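11S globulin subunit beta (Cucurbita maxima, PDB 2E9Q) serves as a pumpkin seed storage globulin of the 11S family, a nutrient reservoir built from two cupin domains and assembled into hexamers. Local coordinates at residues A[138-141]-A[142-145]; A[307-310]-A[311-315]. All coordinates share one frame; numbering follows the deposited sequence.

Interaction 1: A[138-141]-A[142-145]; sequences VVPA and GVSH
The chain makes a type II beta turn from Pro140 to Val143, with Ala141 and Gly142 at the corners, closed by a weak backbone hydrogen bond from Val143 N to Pro140 O (3.4 Å, 151° at the hydrogen). Gly142 holds the third position with phi 81°, where a beta carbon would collide with the carbonyl oxygen of Ala141. On the flank of the turn, Pro140 CB meets Val143 CG2 at 3.9 Å, an apolar patch that Ile98 of strand 93-98 extends from both residues. A water lies 2.6 Å from Val143 O and more loosely by Pro140 O, linking the two carbonyls at best in part. Beyond the turn the chain has doubled back, bringing Val139 against His145, whose side chain crosses that of the valine at about a right angle. Val139 CG1 sits over one face of the imidazole, offset toward the rim, in a CH-pi contact 4.0 Å from the ring centroid. The other methyl, CG2, comes within 3.9 Å of His145 ND1. With CG standing between its backbone N and carbonyl carbon (chi1 67°), the histidine presents its ring to the valine. Replacing His145 with an alanine would take away the imidazole and is likely to leave Val139 CG1 without the ring face it rests on, opening a gap beside Ile87, which touches both side chains. This turn carries the chain from strand 135-139 in one sheet of the N-terminal cupin barrel to strand 145-149 in the other, and Tyr339 of a neighbouring subunit hydrogen-bonds Gly142 O. The backbone bond closing the turn is weak, while Gly142 supplies its conformation and Val139 meets the imidazole through apolar CH-pi contact, not a polar bond.

Interaction 2: A[307-310]-A[311-315]; sequences STAN and YHTLP
Asn310 O is gripped by two consecutive backbone amides, Leu314 N at 2.8 Å and Thr313 N at 3.0 Å. The leucine N-H arrives nearly in line with the carbonyl bond, whereas Thr313 N stands well above the carbonyl plane, 55° out of it. Thr313 N is also shared with the asparagine side chain, lying 3.2 Å from Asn310 OD1 in a bond almost collinear with the side-chain C=O. A weaker bond joins His312 N to the same OD1 at 2.9 Å, bent to 125° at the hydrogen. OD1 reaches these amides because Asn310 CG stands between its own backbone N and carbonyl carbon (chi1 53°), which folds the amide over the loop that follows. Main-chain and side-chain oxygens of one asparagine thus bind the amides two to four residues on: an Asx motif, here winding the chain into a single tight turn between strand 304-309 of the C-terminal cupin domain and helix 317-320. OD1 also lies 3.1 Å from His312 CB, and the asparagine amide is nearly perpendicular to the imidazole. Tyr311 leans on that same ring, its CZ 3.3 Å above one face and offset toward the rim, while elsewhere the tyrosine touches Leu317 and Arg318 of the helix. On the strand side, Thr313 OG1 approaches Ala309 CA to 3.4 Å and is hydrogen-bonded to OE1 of Gln288, whose NE2 binds Thr308 O. The Thr308 side chain is about 5 Å from that of Arg447, a residue assigned to magnesium binding.

Interaction 1 comes first along the chain, in the N-terminal cupin domain, and interaction 2 follows in the C-terminal one; their centres are about 18 Å apart. Each begins at the end of a strand, 135-139 or 304-309, in a different antiparallel sheet. They meet directly where Val138 CG2 packs on Leu314 CD2 at 3.8 Å. Strand 287-289 lies alongside 135-139 in the first sheet and also touches Ala309 and Leu314 through Gln288, while helix 317-320, just after interaction 2, packs on Val138 and Pro140. The two turns thus lie where the cupin domains of one subunit pack on each other.

Interaction 1: A[138-141]-A[142-145]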
ATOM      1  N   VAL A 138      22.906  -0.257  -0.230  1.00 38.15           N
ATOM      2  CA  VAL A 138      21.529   0.188  -0.167  1.00 37.37           C
ATOM      3  C   VAL A 138      21.464   1.698  -0.371  1.00 42.20           C
ATOM      4  O   VAL A 138      22.335   2.433   0.092  1.00 37.88           O
ATOM      5  CB  VAL A 138      20.901  -0.167   1.209  1.00 40.44           C
ATOM      6  CG1 VAL A 138      19.492   0.437   1.335  1.00 33.68           C
ATOM      7  CG2 VAL A 138      20.860  -1.677   1.374  1.00 35.36           C
ATOM      8  N   VAL A 139      20.437   2.153  -1.077  1.00 37.20           N
ATOM      9  CA  VAL A 139      20.247   3.576  -1.291  1.00 32.17           C
ATOM     10  C   VAL A 139      18.755   3.857  -1.181  1.00 39.71           C
ATOM     11  O   VAL A 139      18.003   3.613  -2.122  1.00 42.03           O
ATOM     12  CB  VAL A 139      20.739   4.032  -2.682  1.00 37.43           C
ATOM     13  CG1 VAL A 139      20.589   5.540  -2.810  1.00 38.46           C
ATOM     14  CG2 VAL A 139      22.184   3.629  -2.888  1.00 46.79           C
ATOM     15  N   PRO A 140      18.299   4.362  -0.017  1.00 45.08           N
ATOM     16  CA  PRO A 140      16.868   4.655   0.152  1.00 37.98           C
ATOM     17  C   PRO A 140      16.427   5.728  -0.828  1.00 43.45           C
ATOM     18  O   PRO A 140      17.253   6.495  -1.338  1.00 40.52           O
ATOM     19  CB  PRO A 140      16.772   5.145   1.598  1.00 45.29           C
ATOM     20  CG  PRO A 140      17.921   4.458   2.279  1.00 46.44           C
ATOM     21  CD  PRO A 140      19.032   4.581   1.241  1.00 46.50           C
ATOM     22  N   ALA A 141      15.125   5.786  -1.074  1.00 39.02           N
ATOM     23  CA  ALA A 141      14.564   6.771  -1.979  1.00 37.56           C
ATOM     24  C   ALA A 141      14.741   8.194  -1.432  1.00 47.45           C
ATOM     25  O   ALA A 141      14.604   8.426  -0.234  1.00 40.11           O
ATOM     26  CB  ALA A 141      13.085   6.479  -2.200  1.00 38.31           C
ATOM     27  N   GLY A 142      15.032   9.139  -2.325  1.00 44.74           N
ATOM     28  CA  GLY A 142      15.215  10.524  -1.930  1.00 43.60           C
ATOM     29  C   GLY A 142      16.590  10.854  -1.365  1.00 43.89           C
ATOM     30  O   GLY A 142      16.883  12.002  -1.036  1.00 43.82           O
ATOM     31  N   VAL A 143      17.442   9.849  -1.260  1.00 42.43           N
ATOM     32  CA  VAL A 143      18.775  10.049  -0.722  1.00 47.82           C
ATOM     33  C   VAL A 143      19.812  10.156  -1.834  1.00 49.55           C
ATOM     34  O   VAL A 143      19.881   9.289  -2.708  1.00 50.58           O
ATOM     35  CB  VAL A 143      19.157   8.880   0.207  1.00 45.02           C
ATOM     36  CG1 VAL A 143      20.559   9.067   0.727  1.00 45.68           C
ATOM     37  CG2 VAL A 143      18.153   8.782   1.348  1.00 45.08           C
ATOM     38  N   SER A 144      20.621  11.213  -1.797  1.00 44.66           N
ATOM     39  CA  SER A 144      21.647  11.402  -2.818  1.00 50.67           C
ATOM     40  C   SER A 144      22.889  10.613  -2.451  1.00 47.37           C
ATOM     41  O   SER A 144      23.217  10.452  -1.278  1.00 49.78           O
ATOM     42  CB  SER A 144      22.009  12.878  -2.975  1.00 46.07           C
ATOM     43  OG  SER A 144      22.686  13.353  -1.825  1.00 66.24           O
ATOM     44  N   HIS A 145      23.574  10.114  -3.468  1.00 44.72           N
ATOM     45  CA  HIS A 145      24.769   9.332  -3.258  1.00 43.99           C
ATOM     46  C   HIS A 145      25.686   9.502  -4.442  1.00 49.71           C
ATOM     47  O   HIS A 145      25.250   9.891  -5.523  1.00 50.57           O
ATOM     48  CB  HIS A 145      24.413   7.857  -3.088  1.00 45.28           C
ATOM     49  CG  HIS A 145      23.851   7.220  -4.319  1.00 50.61           C
ATOM     50  ND1 HIS A 145      24.429   6.118  -4.914  1.00 49.99           N
ATOM     51  CD2 HIS A 145      22.760   7.522  -5.067  1.00 53.56           C
ATOM     52  CE1 HIS A 145      23.721   5.771  -5.975  1.00 57.70           C
ATOM     53  NE2 HIS A 145      22.703   6.606  -6.090  1.00 48.52           N
TER
HETATM   54  O   HOH W   1      18.093   8.121  -4.238  1.00 48.21           O

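Interaction 2: A[307-310]-A[311-315]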
ATOM      1  N   SER A 307      23.710 -16.910  -0.904  1.00 47.05           N
ATOM      2  CA  SER A 307      23.874 -16.044   0.257  1.00 46.55           C
ATOM      3  C   SER A 307      22.769 -15.005   0.280  1.00 51.21           C
ATOM      4  O   SER A 307      22.534 -14.313  -0.719  1.00 48.71           O
ATOM      5  CB  SER A 307      25.231 -15.357   0.199  1.00 39.93           C
ATOM      6  OG  SER A 307      26.241 -16.334   0.141  1.00 47.34           O
ATOM      7  N   THR A 308      22.110 -14.882   1.428  1.00 45.28           N
ATOM      8  CA  THR A 308      20.991 -13.963   1.571  1.00 42.55           C
ATOM      9  C   THR A 308      21.254 -12.682   2.349  1.00 52.36           C
ATOM     10  O   THR A 308      22.011 -12.654   3.325  1.00 53.27           O
ATOM     11  CB  THR A 308      19.803 -14.658   2.252  1.00 47.41           C
ATOM     12  OG1 THR A 308      19.524 -15.898   1.589  1.00 52.69           O
ATOM     13  CG2 THR A 308      18.568 -13.763   2.217  1.00 43.18           C
ATOM     14  N   ALA A 309      20.601 -11.620   1.904  1.00 49.71           N
ATOM     15  CA  ALA A 309      20.678 -10.327   2.545  1.00 40.98           C
ATOM     16  C   ALA A 309      19.233  -9.871   2.675  1.00 44.80           C
ATOM     17  O   ALA A 309      18.621  -9.447   1.695  1.00 46.94           O
ATOM     18  CB  ALA A 309      21.471  -9.356   1.692  1.00 39.38           C
ATOM     19  N   ASN A 310      18.671 -10.002   3.873  1.00 43.64           N
ATOM     20  CA  ASN A 310      17.298  -9.572   4.112  1.00 42.78           C
ATOM     21  C   ASN A 310      17.302  -8.695   5.360  1.00 49.20           C
ATOM     22  O   ASN A 310      18.364  -8.407   5.910  1.00 45.27           O
ATOM     23  CB  ASN A 310      16.354 -10.773   4.280  1.00 36.30           C
ATOM     24  CG  ASN A 310      16.838 -11.769   5.332  1.00 48.27           C
ATOM     25  OD1 ASN A 310      17.475 -11.393   6.322  1.00 40.91           O
ATOM     26  ND2 ASN A 310      16.521 -13.045   5.127  1.00 40.77           N
ATOM     27  N   TYR A 311      16.131  -8.271   5.812  1.00 44.94           N
ATOM     28  CA  TYR A 311      16.084  -7.397   6.962  1.00 48.46           C
ATOM     29  C   TYR A 311      16.607  -8.067   8.234  1.00 54.00           C
ATOM     30  O   TYR A 311      16.981  -7.377   9.165  1.00 47.36           O
ATOM     31  CB  TYR A 311      14.667  -6.857   7.161  1.00 42.24           C
ATOM     32  CG  TYR A 311      13.737  -7.799   7.866  1.00 52.92           C
ATOM     33  CD1 TYR A 311      13.557  -7.725   9.251  1.00 52.52           C
ATOM     34  CD2 TYR A 311      13.048  -8.779   7.161  1.00 51.20           C
ATOM     35  CE1 TYR A 311      12.716  -8.601   9.910  1.00 48.46           C
ATOM     36  CE2 TYR A 311      12.203  -9.666   7.811  1.00 58.00           C
ATOM     37  CZ  TYR A 311      12.040  -9.570   9.187  1.00 65.31           C
ATOM     38  OH  TYR A 311      11.184 -10.429   9.833  1.00 66.47           O
ATOM     39  N   HIS A 312      16.643  -9.398   8.269  1.00 47.44           N
ATOM     40  CA  HIS A 312      17.174 -10.103   9.437  1.00 54.30           C
ATOM     41  C   HIS A 312      18.687  -9.911   9.531  1.00 57.49           C
ATOM     42  O   HIS A 312      19.248  -9.891  10.629  1.00 53.06           O
ATOM     43  CB  HIS A 312      16.906 -11.611   9.371  1.00 54.18           C
ATOM     44  CG  HIS A 312      15.487 -11.996   9.642  1.00 57.00           C
ATOM     45  ND1 HIS A 312      14.802 -11.568  10.757  1.00 56.69           N
ATOM     46  CD2 HIS A 312      14.622 -12.766   8.941  1.00 52.05           C
ATOM     47  CE1 HIS A 312      13.574 -12.054  10.730  1.00 60.89           C
ATOM     48  NE2 HIS A 312      13.438 -12.784   9.639  1.00 60.24           N
ATOM     49  N   THR A 313      19.345  -9.784   8.380  1.00 52.07           N
ATOM     50  CA  THR A 313      20.796  -9.617   8.341  1.00 48.34           C
ATOM     51  C   THR A 313      21.213  -8.177   8.116  1.00 46.38           C
ATOM     52  O   THR A 313      22.343  -7.796   8.405  1.00 49.04           O
ATOM     53  CB  THR A 313      21.427 -10.444   7.216  1.00 47.31           C
ATOM     54  OG1 THR A 313      20.912 -10.001   5.956  1.00 47.10           O
ATOM     55  CG2 THR A 313      21.132 -11.915   7.403  1.00 47.19           C
ATOM     56  N   LEU A 314      20.306  -7.384   7.569  1.00 42.75           N
ATOM     57  CA  LEU A 314      20.591  -5.989   7.308  1.00 39.85           C
ATOM     58  C   LEU A 314      19.294  -5.238   7.576  1.00 44.70           C
ATOM     59  O   LEU A 314      18.467  -5.051   6.675  1.00 44.31           O
ATOM     60  CB  LEU A 314      21.057  -5.803   5.863  1.00 38.68           C
ATOM     61  CG  LEU A 314      21.471  -4.388   5.423  1.00 45.24           C
ATOM     62  CD1 LEU A 314      22.720  -3.940   6.180  1.00 44.48           C
ATOM     63  CD2 LEU A 314      21.742  -4.387   3.923  1.00 38.84           C
ATOM     64  N   PRO A 315      19.103  -4.803   8.837  1.00 48.42           N
ATOM     65  CA  PRO A 315      17.945  -4.066   9.357  1.00 38.08           C
ATOM     66  C   PRO A 315      17.365  -3.002   8.436  1.00 37.87           C
ATOM     67  O   PRO A 315      16.154  -2.831   8.358  1.00 37.98           O
ATOM     68  CB  PRO A 315      18.483  -3.455  10.646  1.00 43.08           C
ATOM     69  CG  PRO A 315      19.413  -4.509  11.132  1.00 55.77           C
ATOM     70  CD  PRO A 315      20.154  -4.905   9.872  1.00 46.69           C
TER